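Local coordinates for protein farnesyltransferase, putative (Trypanosoma cruzi, PDB 3WCA) that probably catalyses the magnesium-dependent, NAD(P)H-requiring condensation of two farnesyl diphosphate molecules to squalene, on the way to lanosterol, at residues G197-K202 and M286-L291; S280-V285 and R314-S319; I205-Y210 and K304-R309; M328-T333 and D356-M361. The protein carries 1 engineered substitution. All coordinates share one frame; numbering follows the deposited sequence.

Contact 1: G197-K202 and M286-L291. With FPS (S-[(2E,6E)-3,7,11-trimethyldodeca-2,6,10-trienyl] trihydrogen thiodiphosphate), chain E.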
# COMPACT_ATOMS: atom_id res chain seq x y z
N GLY A 197 -4.67 -3.66 -2.90
CA GLY A 197 -3.77 -3.32 -1.82
C GLY A 197 -2.39 -3.94 -2.01
O GLY A 197 -1.37 -3.29 -1.74
N LEU A 198 -2.34 -5.18 -2.48
CA LEU A 198 -1.07 -5.86 -2.66
C LEU A 198 -0.21 -5.22 -3.74
O LEU A 198 1.00 -5.12 -3.57
CB LEU A 198 -1.27 -7.35 -2.97
CG LEU A 198 -1.12 -8.26 -1.74
CD1 LEU A 198 -2.13 -7.85 -0.69
CD2 LEU A 198 -1.33 -9.72 -2.15
N PHE A 199 -0.83 -4.78 -4.83
CA PHE A 199 -0.06 -4.16 -5.89
C PHE A 199 0.65 -2.92 -5.37
O PHE A 199 1.82 -2.69 -5.70
CB PHE A 199 -0.95 -3.76 -7.07
CG PHE A 199 -0.16 -3.28 -8.27
CD1 PHE A 199 0.79 -4.10 -8.87
CD2 PHE A 199 -0.37 -2.00 -8.80
CE1 PHE A 199 1.53 -3.66 -9.97
CE2 PHE A 199 0.36 -1.55 -9.90
CZ PHE A 199 1.31 -2.37 -10.49
N LEU A 200 -0.03 -2.12 -4.56
CA LEU A 200 0.58 -0.92 -4.02
C LEU A 200 1.68 -1.25 -3.01
O LEU A 200 2.78 -0.72 -3.09
CB LEU A 200 -0.45 -0.01 -3.33
CG LEU A 200 -1.66 0.52 -4.11
CD1 LEU A 200 -2.37 1.61 -3.27
CD2 LEU A 200 -1.21 1.10 -5.45
N GLN A 201 1.37 -2.14 -2.07
CA GLN A 201 2.33 -2.47 -1.04
C GLN A 201 3.58 -3.10 -1.65
O GLN A 201 4.68 -2.72 -1.29
CB GLN A 201 1.70 -3.42 -0.00
CG GLN A 201 2.57 -3.68 1.24
CD GLN A 201 2.89 -2.41 2.02
OE1 GLN A 201 2.02 -1.57 2.26
NE2 GLN A 201 4.14 -2.26 2.44
N LYS A 202 3.41 -4.02 -2.58
CA LYS A 202 4.55 -4.69 -3.19
C LYS A 202 5.44 -3.74 -4.00
O LYS A 202 6.67 -3.86 -3.95
CB LYS A 202 4.08 -5.87 -4.05
CG LYS A 202 3.53 -7.03 -3.22
CD LYS A 202 3.34 -8.29 -4.06
CE LYS A 202 2.76 -9.43 -3.23
NZ LYS A 202 2.55 -10.67 -4.04
N MET A 286 0.13 5.26 -10.34
CA MET A 286 1.43 5.68 -9.82
C MET A 286 2.32 4.47 -9.52
O MET A 286 3.53 4.50 -9.73
CB MET A 286 1.25 6.46 -8.53
CG MET A 286 0.36 7.65 -8.68
SD MET A 286 1.37 9.09 -8.72
CE MET A 286 0.94 9.71 -7.09
N ALA A 287 1.70 3.41 -8.99
CA ALA A 287 2.43 2.20 -8.66
C ALA A 287 2.97 1.55 -9.93
O ALA A 287 4.12 1.11 -9.96
CB ALA A 287 1.51 1.22 -7.92
N MET A 288 2.15 1.52 -10.98
CA MET A 288 2.60 0.93 -12.23
C MET A 288 3.72 1.76 -12.86
O MET A 288 4.63 1.20 -13.49
CB MET A 288 1.44 0.77 -13.22
CG MET A 288 1.82 0.04 -14.51
SD MET A 288 2.25 -1.73 -14.31
CE MET A 288 0.65 -2.37 -14.21
N ALA A 289 3.69 3.08 -12.67
CA ALA A 289 4.74 3.94 -13.21
C ALA A 289 6.03 3.66 -12.45
O ALA A 289 7.11 3.54 -13.05
CB ALA A 289 4.36 5.43 -13.09
N THR A 290 5.93 3.55 -11.13
CA THR A 290 7.10 3.26 -10.31
C THR A 290 7.66 1.88 -10.69
O THR A 290 8.87 1.71 -10.89
CB THR A 290 6.74 3.23 -8.83
OG1 THR A 290 6.30 4.53 -8.43
CG2 THR A 290 7.94 2.84 -7.98
N LEU A 291 6.77 0.90 -10.80
CA LEU A 291 7.15 -0.45 -11.14
C LEU A 291 7.86 -0.52 -12.49
O LEU A 291 8.82 -1.28 -12.65
CB LEU A 291 5.91 -1.35 -11.18
CG LEU A 291 6.23 -2.85 -11.20
CD1 LEU A 291 6.80 -3.26 -9.83
CD2 LEU A 291 4.98 -3.65 -11.55
C1 FPS E . 2.07 3.40 2.61
S1 FPS E . 1.60 5.00 3.43
C2 FPS E . 0.82 2.48 2.48
C3 FPS E . 0.44 1.60 1.47
C4 FPS E . 1.24 1.35 0.21
C5 FPS E . -0.87 0.87 1.65
C6 FPS E . -2.19 1.68 1.44
C7 FPS E . -3.15 0.77 0.71
C8 FPS E . -4.25 1.13 0.04
C10 FPS E . -5.06 -0.02 -0.61
C9 FPS E . -4.73 2.58 -0.12
C11 FPS E . -5.80 0.43 -1.85
C12 FPS E . -6.92 -0.55 -2.12
C13 FPS E . -8.11 -0.23 -2.68
C14 FPS E . -8.50 1.18 -3.11
C15 FPS E . -9.12 -1.37 -2.88
PA FPS E . 1.38 6.49 2.02
O1A FPS E . 0.41 6.02 0.90
O2A FPS E . 0.81 7.70 2.72
O3A FPS E . 2.80 7.17 1.45
PB FPS E . 4.26 6.56 0.82
O1B FPS E . 4.70 7.36 -0.44
O2B FPS E . 5.39 6.76 1.90
O3B FPS E . 4.07 5.06 0.35

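Contact 2: S280-V285 and R314-S319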
# COMPACT_ATOMS: atom_id res chain seq x y z
N SER A 280 -9.30 5.86 -6.13
CA SER A 280 -8.83 4.47 -6.25
C SER A 280 -7.81 4.22 -7.36
O SER A 280 -6.89 3.41 -7.20
CB SER A 280 -10.04 3.54 -6.47
OG SER A 280 -10.93 3.57 -5.35
N ALA A 281 -7.98 4.93 -8.47
CA ALA A 281 -7.12 4.77 -9.64
C ALA A 281 -5.74 5.40 -9.57
O ALA A 281 -4.76 4.78 -9.97
CB ALA A 281 -7.85 5.31 -10.86
N ILE A 282 -5.67 6.63 -9.08
CA ILE A 282 -4.41 7.35 -9.02
C ILE A 282 -3.26 6.60 -8.38
O ILE A 282 -2.18 6.53 -8.95
CB ILE A 282 -4.63 8.73 -8.36
CG1 ILE A 282 -5.43 9.61 -9.33
CG2 ILE A 282 -3.29 9.36 -7.97
CD1 ILE A 282 -5.90 10.94 -8.74
N PRO A 283 -3.46 6.03 -7.18
CA PRO A 283 -2.35 5.30 -6.57
C PRO A 283 -1.94 4.08 -7.40
O PRO A 283 -0.76 3.75 -7.48
CB PRO A 283 -2.92 4.91 -5.20
CG PRO A 283 -3.92 6.05 -4.92
CD PRO A 283 -4.60 6.12 -6.26
N GLN A 284 -2.91 3.43 -8.04
CA GLN A 284 -2.60 2.27 -8.86
C GLN A 284 -1.77 2.69 -10.08
O GLN A 284 -0.78 2.05 -10.40
CB GLN A 284 -3.88 1.56 -9.33
CG GLN A 284 -4.76 0.98 -8.21
CD GLN A 284 -4.04 -0.04 -7.36
OE1 GLN A 284 -3.22 -0.82 -7.86
NE2 GLN A 284 -4.35 -0.07 -6.07
N VAL A 285 -2.17 3.76 -10.75
CA VAL A 285 -1.42 4.21 -11.92
C VAL A 285 0.01 4.63 -11.50
O VAL A 285 0.97 4.38 -12.21
CB VAL A 285 -2.13 5.37 -12.63
CG1 VAL A 285 -1.27 5.90 -13.77
CG2 VAL A 285 -3.47 4.89 -13.16
N ARG A 314 0.54 14.68 -14.35
CA ARG A 314 -0.21 14.15 -15.49
C ARG A 314 -1.10 13.00 -15.05
O ARG A 314 -2.25 12.90 -15.49
CB ARG A 314 0.75 13.67 -16.57
CG ARG A 314 0.08 13.29 -17.89
CD ARG A 314 1.08 12.65 -18.86
NE ARG A 314 2.27 13.48 -19.02
CZ ARG A 314 3.52 13.07 -18.79
NH1 ARG A 314 3.78 11.83 -18.40
NH2 ARG A 314 4.53 13.92 -18.96
N ILE A 315 -0.57 12.12 -14.20
CA ILE A 315 -1.35 10.98 -13.72
C ILE A 315 -2.56 11.48 -12.91
O ILE A 315 -3.67 11.01 -13.09
CB ILE A 315 -0.48 10.04 -12.86
CG1 ILE A 315 0.51 9.29 -13.77
CG2 ILE A 315 -1.37 9.09 -12.03
CD1 ILE A 315 1.58 8.49 -13.04
N PHE A 316 -2.32 12.44 -12.03
CA PHE A 316 -3.41 13.00 -11.25
C PHE A 316 -4.47 13.64 -12.15
O PHE A 316 -5.68 13.56 -11.87
CB PHE A 316 -2.89 14.04 -10.27
CG PHE A 316 -2.59 13.48 -8.91
CD1 PHE A 316 -1.41 12.79 -8.67
CD2 PHE A 316 -3.50 13.65 -7.86
CE1 PHE A 316 -1.12 12.27 -7.40
CE2 PHE A 316 -3.23 13.14 -6.60
CZ PHE A 316 -2.03 12.45 -6.37
N HIS A 317 -4.02 14.25 -13.23
CA HIS A 317 -4.94 14.93 -14.13
C HIS A 317 -5.87 14.05 -14.94
O HIS A 317 -7.06 14.34 -15.03
CB HIS A 317 -4.18 15.82 -15.11
CG HIS A 317 -5.09 16.53 -16.06
ND1 HIS A 317 -5.83 17.64 -15.70
CD2 HIS A 317 -5.47 16.22 -17.32
CE1 HIS A 317 -6.63 17.98 -16.69
NE2 HIS A 317 -6.43 17.13 -17.69
N TYR A 318 -5.34 12.99 -15.53
CA TYR A 318 -6.15 12.12 -16.38
C TYR A 318 -6.83 10.90 -15.77
O TYR A 318 -7.74 10.36 -16.39
CB TYR A 318 -5.31 11.65 -17.57
CG TYR A 318 -5.02 12.74 -18.58
CD1 TYR A 318 -5.96 13.10 -19.54
CD2 TYR A 318 -3.80 13.43 -18.56
CE1 TYR A 318 -5.71 14.12 -20.46
CE2 TYR A 318 -3.53 14.44 -19.47
CZ TYR A 318 -4.49 14.78 -20.42
OH TYR A 318 -4.22 15.79 -21.33
N SER A 319 -6.41 10.47 -14.59
CA SER A 319 -7.03 9.30 -13.96
C SER A 319 -8.39 9.62 -13.33
O SER A 319 -8.61 9.30 -12.16
CB SER A 319 -6.11 8.72 -12.89
OG SER A 319 -4.84 8.42 -13.41

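Contact 3: I205-Y210 and K304-R309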
# COMPACT_ATOMS: atom_id res chain seq x y z
N ILE A 205 7.45 -1.95 -1.47
CA ILE A 205 8.46 -2.82 -0.86
C ILE A 205 9.64 -3.01 -1.82
O ILE A 205 10.81 -3.03 -1.40
CB ILE A 205 7.84 -4.20 -0.46
CG1 ILE A 205 7.11 -4.06 0.88
CG2 ILE A 205 8.93 -5.28 -0.36
CD1 ILE A 205 6.30 -5.30 1.29
N ILE A 206 9.33 -3.14 -3.11
CA ILE A 206 10.36 -3.30 -4.12
C ILE A 206 11.19 -2.02 -4.25
O ILE A 206 12.43 -2.07 -4.23
CB ILE A 206 9.74 -3.62 -5.49
CG1 ILE A 206 9.12 -5.01 -5.47
CG2 ILE A 206 10.81 -3.52 -6.58
CD1 ILE A 206 8.39 -5.39 -6.75
N ARG A 207 10.51 -0.88 -4.37
CA ARG A 207 11.18 0.42 -4.52
C ARG A 207 12.03 0.80 -3.31
O ARG A 207 13.11 1.38 -3.48
CB ARG A 207 10.16 1.55 -4.75
CG ARG A 207 10.80 2.97 -4.87
CD ARG A 207 9.83 4.11 -4.47
NE ARG A 207 9.30 3.93 -3.12
CZ ARG A 207 8.17 4.48 -2.67
NH1 ARG A 207 7.46 5.26 -3.47
NH2 ARG A 207 7.74 4.22 -1.43
N ASP A 208 11.55 0.49 -2.11
CA ASP A 208 12.25 0.86 -0.89
C ASP A 208 13.27 -0.14 -0.33
O ASP A 208 13.70 -0.01 0.81
CB ASP A 208 11.24 1.20 0.22
CG ASP A 208 10.32 2.35 -0.16
OD1 ASP A 208 10.72 3.19 -0.99
OD2 ASP A 208 9.19 2.42 0.39
N PHE A 209 13.65 -1.13 -1.13
CA PHE A 209 14.62 -2.13 -0.67
C PHE A 209 15.85 -1.55 0.02
O PHE A 209 16.14 -1.90 1.17
CB PHE A 209 15.09 -3.01 -1.83
CG PHE A 209 16.17 -3.98 -1.44
CD1 PHE A 209 15.86 -5.19 -0.83
CD2 PHE A 209 17.51 -3.67 -1.65
CE1 PHE A 209 16.87 -6.07 -0.44
CE2 PHE A 209 18.53 -4.55 -1.26
CZ PHE A 209 18.20 -5.75 -0.66
N TYR A 210 16.60 -0.70 -0.67
CA TYR A 210 17.82 -0.14 -0.11
C TYR A 210 17.59 0.64 1.18
O TYR A 210 18.28 0.42 2.18
CB TYR A 210 18.51 0.78 -1.12
CG TYR A 210 19.89 1.24 -0.68
CD1 TYR A 210 20.93 0.32 -0.54
CD2 TYR A 210 20.16 2.58 -0.43
CE1 TYR A 210 22.21 0.73 -0.16
CE2 TYR A 210 21.43 3.00 -0.04
CZ TYR A 210 22.45 2.07 0.09
OH TYR A 210 23.71 2.49 0.45
N LYS A 304 16.51 5.75 -4.02
CA LYS A 304 15.08 5.63 -4.27
C LYS A 304 14.75 6.09 -5.68
O LYS A 304 15.00 7.24 -6.03
CB LYS A 304 14.24 6.45 -3.30
CG LYS A 304 12.75 6.21 -3.51
CD LYS A 304 11.87 7.29 -2.94
CE LYS A 304 11.90 7.33 -1.44
NZ LYS A 304 10.92 8.35 -0.95
N VAL A 305 14.17 5.21 -6.47
CA VAL A 305 13.79 5.54 -7.83
C VAL A 305 12.37 6.13 -7.79
O VAL A 305 11.45 5.51 -7.25
CB VAL A 305 13.86 4.28 -8.72
CG1 VAL A 305 13.32 4.58 -10.11
CG2 VAL A 305 15.32 3.81 -8.81
N LYS A 306 12.22 7.33 -8.34
CA LYS A 306 10.94 8.04 -8.35
C LYS A 306 10.57 8.62 -9.70
O LYS A 306 11.43 8.96 -10.50
CB LYS A 306 10.97 9.19 -7.34
CG LYS A 306 10.63 8.79 -5.91
CD LYS A 306 10.03 9.96 -5.14
CE LYS A 306 8.96 9.49 -4.16
NZ LYS A 306 7.84 8.76 -4.86
N THR A 307 9.26 8.75 -9.94
CA THR A 307 8.78 9.33 -11.18
C THR A 307 9.01 10.83 -11.10
O THR A 307 9.31 11.37 -10.03
CB THR A 307 7.27 9.08 -11.37
OG1 THR A 307 6.54 9.80 -10.37
CG2 THR A 307 6.95 7.59 -11.24
N THR A 308 8.89 11.51 -12.21
CA THR A 308 9.08 12.95 -12.19
C THR A 308 7.82 13.59 -11.60
O THR A 308 6.77 12.95 -11.51
CB THR A 308 9.31 13.50 -13.60
OG1 THR A 308 8.10 13.40 -14.35
CG2 THR A 308 10.40 12.68 -14.30
N ARG A 309 7.94 14.83 -11.18
CA ARG A 309 6.82 15.55 -10.60
C ARG A 309 5.84 15.86 -11.72
O ARG A 309 4.65 16.02 -11.48
CB ARG A 309 7.30 16.82 -9.92
CG ARG A 309 8.08 17.76 -10.84
CD ARG A 309 8.47 19.02 -10.10
NE ARG A 309 9.38 19.84 -10.87
CZ ARG A 309 9.74 21.08 -10.53
NH1 ARG A 309 9.25 21.63 -9.43
NH2 ARG A 309 10.58 21.75 -11.29
O HOH W 1 14.44 2.52 -5.76

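Contact 4: M328-T333 and D356-M361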
# COMPACT_ATOMS: atom_id res chain seq x y z
N MET A 328 -3.14 4.90 -19.72
CA MET A 328 -1.90 5.23 -19.01
C MET A 328 -1.26 3.97 -18.43
O MET A 328 -0.04 3.84 -18.40
CB MET A 328 -2.15 6.25 -17.90
CG MET A 328 -2.34 7.67 -18.41
SD MET A 328 -2.35 8.88 -17.08
CE MET A 328 -4.02 8.67 -16.49
N LEU A 329 -2.08 3.03 -17.96
CA LEU A 329 -1.56 1.78 -17.41
C LEU A 329 -0.95 0.95 -18.54
O LEU A 329 0.07 0.29 -18.37
CB LEU A 329 -2.67 0.96 -16.74
CG LEU A 329 -3.27 1.46 -15.42
CD1 LEU A 329 -4.42 0.55 -15.00
CD2 LEU A 329 -2.20 1.49 -14.34
N LYS A 330 -1.60 0.98 -19.70
CA LYS A 330 -1.08 0.25 -20.85
C LYS A 330 0.27 0.85 -21.22
O LYS A 330 1.26 0.14 -21.42
CB LYS A 330 -2.04 0.36 -22.04
CG LYS A 330 -1.66 -0.54 -23.20
CD LYS A 330 -2.39 -0.16 -24.47
CE LYS A 330 -3.39 -1.22 -24.85
NZ LYS A 330 -4.28 -1.51 -23.70
N THR A 331 0.31 2.18 -21.29
CA THR A 331 1.54 2.89 -21.62
C THR A 331 2.70 2.51 -20.70
O THR A 331 3.80 2.23 -21.17
CB THR A 331 1.36 4.42 -21.54
OG1 THR A 331 0.47 4.86 -22.58
CG2 THR A 331 2.70 5.12 -21.69
N TYR A 332 2.46 2.54 -19.39
CA TYR A 332 3.50 2.20 -18.44
C TYR A 332 3.83 0.71 -18.50
O TYR A 332 4.99 0.33 -18.39
CB TYR A 332 3.08 2.60 -17.03
CG TYR A 332 3.22 4.08 -16.80
CD1 TYR A 332 4.47 4.69 -16.85
CD2 TYR A 332 2.10 4.88 -16.56
CE1 TYR A 332 4.61 6.07 -16.69
CE2 TYR A 332 2.22 6.26 -16.40
CZ TYR A 332 3.47 6.85 -16.46
OH TYR A 332 3.59 8.21 -16.28
N THR A 333 2.82 -0.12 -18.69
CA THR A 333 3.05 -1.55 -18.79
C THR A 333 3.95 -1.82 -19.99
O THR A 333 4.85 -2.66 -19.92
CB THR A 333 1.74 -2.33 -18.99
OG1 THR A 333 0.86 -2.10 -17.88
CG2 THR A 333 2.03 -3.83 -19.13
N ASP A 356 -0.83 -10.65 -20.07
CA ASP A 356 -2.04 -10.82 -19.27
C ASP A 356 -2.57 -9.45 -18.85
O ASP A 356 -3.78 -9.22 -18.89
CB ASP A 356 -1.76 -11.62 -18.00
CG ASP A 356 -1.73 -13.09 -18.25
OD1 ASP A 356 -2.51 -13.54 -19.11
OD2 ASP A 356 -0.95 -13.80 -17.57
N ALA A 357 -1.67 -8.56 -18.45
CA ALA A 357 -2.04 -7.22 -18.02
C ALA A 357 -2.64 -6.41 -19.16
O ALA A 357 -3.73 -5.87 -19.04
CB ALA A 357 -0.81 -6.50 -17.45
N ILE A 358 -1.92 -6.34 -20.27
CA ILE A 358 -2.38 -5.60 -21.44
C ILE A 358 -3.67 -6.20 -21.97
O ILE A 358 -4.56 -5.49 -22.42
CB ILE A 358 -1.30 -5.62 -22.55
CG1 ILE A 358 -0.06 -4.87 -22.05
CG2 ILE A 358 -1.84 -5.00 -23.83
CD1 ILE A 358 1.07 -4.87 -23.03
N ARG A 359 -3.77 -7.52 -21.90
CA ARG A 359 -4.95 -8.20 -22.38
C ARG A 359 -6.14 -7.77 -21.53
O ARG A 359 -7.21 -7.46 -22.04
CB ARG A 359 -4.74 -9.71 -22.30
CG ARG A 359 -5.86 -10.53 -22.88
CD ARG A 359 -5.42 -11.98 -23.07
NE ARG A 359 -4.41 -12.11 -24.12
CZ ARG A 359 -3.12 -12.36 -23.90
NH1 ARG A 359 -2.68 -12.50 -22.66
NH2 ARG A 359 -2.28 -12.46 -24.92
N ALA A 360 -5.93 -7.75 -20.22
CA ALA A 360 -6.97 -7.36 -19.28
C ALA A 360 -7.41 -5.93 -19.52
O ALA A 360 -8.57 -5.58 -19.33
CB ALA A 360 -6.46 -7.52 -17.85
N MET A 361 -6.47 -5.09 -19.95
CA MET A 361 -6.76 -3.69 -20.24
C MET A 361 -7.59 -3.56 -21.52
O MET A 361 -8.66 -2.93 -21.51
CB MET A 361 -5.45 -2.91 -20.39
CG MET A 361 -4.74 -2.61 -19.08
SD MET A 361 -2.98 -2.29 -19.27
CE MET A 361 -2.33 -3.08 -17.80

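Contact 1: G197-K202 and M286-L291
The ring of Phe199 reaches from the 197-202 helix to the 286-291 helix and meets three side chains there, all of them aliphatic or sulfur-bearing. Its CE2 lies 3.6 Å from Ala287 CB, and its CE1 lies 3.8 Å from Leu291 CD2, so the two sides of the ring tip touch residues one turn apart, with CZ between them. CG of Phe199 stands anti to the backbone N (chi1 -172°), which carries the ring across the gap although the side chain does not start out facing the other helix. Met288 adds a Met-aromatic contact: its chain crosses the phenyl group at about a right angle, with SD 5.3 Å from the ring centroid and CE 3.8 Å from Phe199 CZ.

Leu200 divides its two methyls between protein and ligand. CD2 packs on Ala287 CB at 3.7 Å, while CD1 comes within 3.8 Å of FPS C8. Two more residues of the same helix border the farnesyl chain, Gly197 through CA against C10 and Gln201 through OE1, 3.6 Å from C3.

No hydrogen bond joins the two segments. Their axes approach to 9.5 Å at 41°, close enough for Ala287 to sit against both Phe199 and Leu200. This is apolar helix packing behind the wall of the isoprenoid pocket, within the all-helical fold of the squalene/phytoene synthase family.

Contact 2: S280-V285 and R314-S319
Ile315 O takes two hydrogen bonds from Ser319, which packs against Ile282 across the contact. The hydroxyl OG donates to Ile315 O over 2.9 Å and the backbone N over 3.2 Å, and the two arrive from opposite faces of the carbonyl plane. Ser319 is the first residue to leave the helix, and its hydroxyl turns back to the last turn. The same fold-back presents CB to Ile282 CG1 at 3.7 Å, and OG lies near the Val285 side chain.

Ile282 fills the middle of the interface. Its CG2 methyl sits over one face of the Phe316 ring in a CH-pi contact, 3.7 Å from the centroid and 16° off the ring normal. CD1 of the same residue reaches the CD2 side of the ring, 3.7 Å from Phe316 CD2. With CG1 beside the backbone N (chi1 -71°) and CG2 anti to it, CG2 and CD1, the latter at the end of the CG1 branch, both lie on the ring, while CG1 itself meets Ser319 CB.

One turn further along helix 274-294, Val285 and Ile315 slide past each other in opposite directions, and Val285 CG1 comes within 3.6 Å of Ile315 CG2. Val44 and Val45 of helix 40-45 also touch Phe316, and Thr325 and Leu329 of helix 322-338 touch Val285.

The helices run roughly antiparallel, at 149°, and no hydrogen bond crosses between the segments. With its proton given to Ile315 O, the buried Ser319 hydroxyl can lie against Val285 without a polar partner across the contact, so the join depends on shape fit and CH-pi contact.

Contact 3: I205-Y210 and K304-R309
Arg207 lays the aliphatic part of its side chain obliquely across Lys304, with CD 3.7 Å from Lys304 CG. The same CD also rests against the backbone, 3.5 Å from Val305 O. CG of Arg207 is anti to its main-chain nitrogen (chi1 178°), and the chain then bends at chi3, which turns the guanidinium back toward the next residue, Asp208. There it forms a side-on salt bridge: NE donates to Asp208 OD1 over 2.7 Å, meeting it from above the carboxylate plane, whereas NH2 donates to OD2 over 2.9 Å in a nearly straight bond (177°) on its syn side.

Asp208 marks the break between helix 191-207 and helix 209-213, and the partner 304-309 is irregular chain leading from helix 274-294 to helix 309-318. The contact therefore joins a helix break to a connecting loop near the thiodiphosphate end of the bound FPS, which the Arg207 side chain approaches to about 4 Å.

Lys306 approaches the guanidinium obliquely from the loop, bringing NZ to 3.8 Å from Arg207 NH1. These two positive groups lie close together, and Asp208 and the nearby anionic end of FPS would be expected to offset the charge. Away from the side chains, one water bridges the backbones: it donates to Arg207 O and accepts from Val305 N, the latter over 2.8 Å.

Contact 4: M328-T333 and D356-M361
Met361 pushes its thioether against the backbone of the 328-333 helix, and this is the close-packed side of the contact. SD lies 3.5 Å from Lys330 CA, and CE comes 3.3 Å from Thr333 OG1. Since CG of Met361 sits beside the backbone N (chi1 -75°) and the chain extends at chi2, the sulfur end reaches the opposing helix. Thr333 OG1 is tied back, donating to Leu329 O over 2.6 Å from above the carbonyl plane; the Thr333 backbone N bonds to that oxygen from its opposite face. The threonine methyl slides past Ile358, with CG2 3.7 Å from CG1, and is also near Ala357. Val261 and Val265 of helix 261-269 touch Met361.

Toward solvent, where Lys330 and Ile358 are both partly exposed, the packing is looser: Lys330 CE stays 4.2 Å from Ile358 CG2. Lys330 runs past Met361 in the opposite direction, bending at chi3 and chi4, and its NZ comes to 3.8 Å from Met361 CB. The ammonium finds its polar partner beyond both segments, in a hydrogen bond to Gln365 OE1.

The two segment axes approach to 9.9 Å at 161°. Helices 322-338 and 347-362, consecutive in the chain, thus pack as an antiparallel helical hairpin.

Overall arrangement
Contacts 1, 2 and 4 are buried joins between helices, whereas contact 3 lies at the surface. Helix 274-294 serves both contact 1 and contact 2, and helix 191-207 serves contacts 1 and 3. Contact 4 lies farthest from the centre of the chain, about 20 Å against 7 Å for contact 1, yet Met288 packs on Tyr332 and Val285 on Leu329, so contacts 1 and 2 both touch it. Chemistry follows place: no direct hydrogen bond crosses any of the four, but the buried ones rest on apolar, aromatic and sulfur packing, while contact 3 adds charged side chains and a bridging water. Contacts 1 and 3 flank different parts of the ligand.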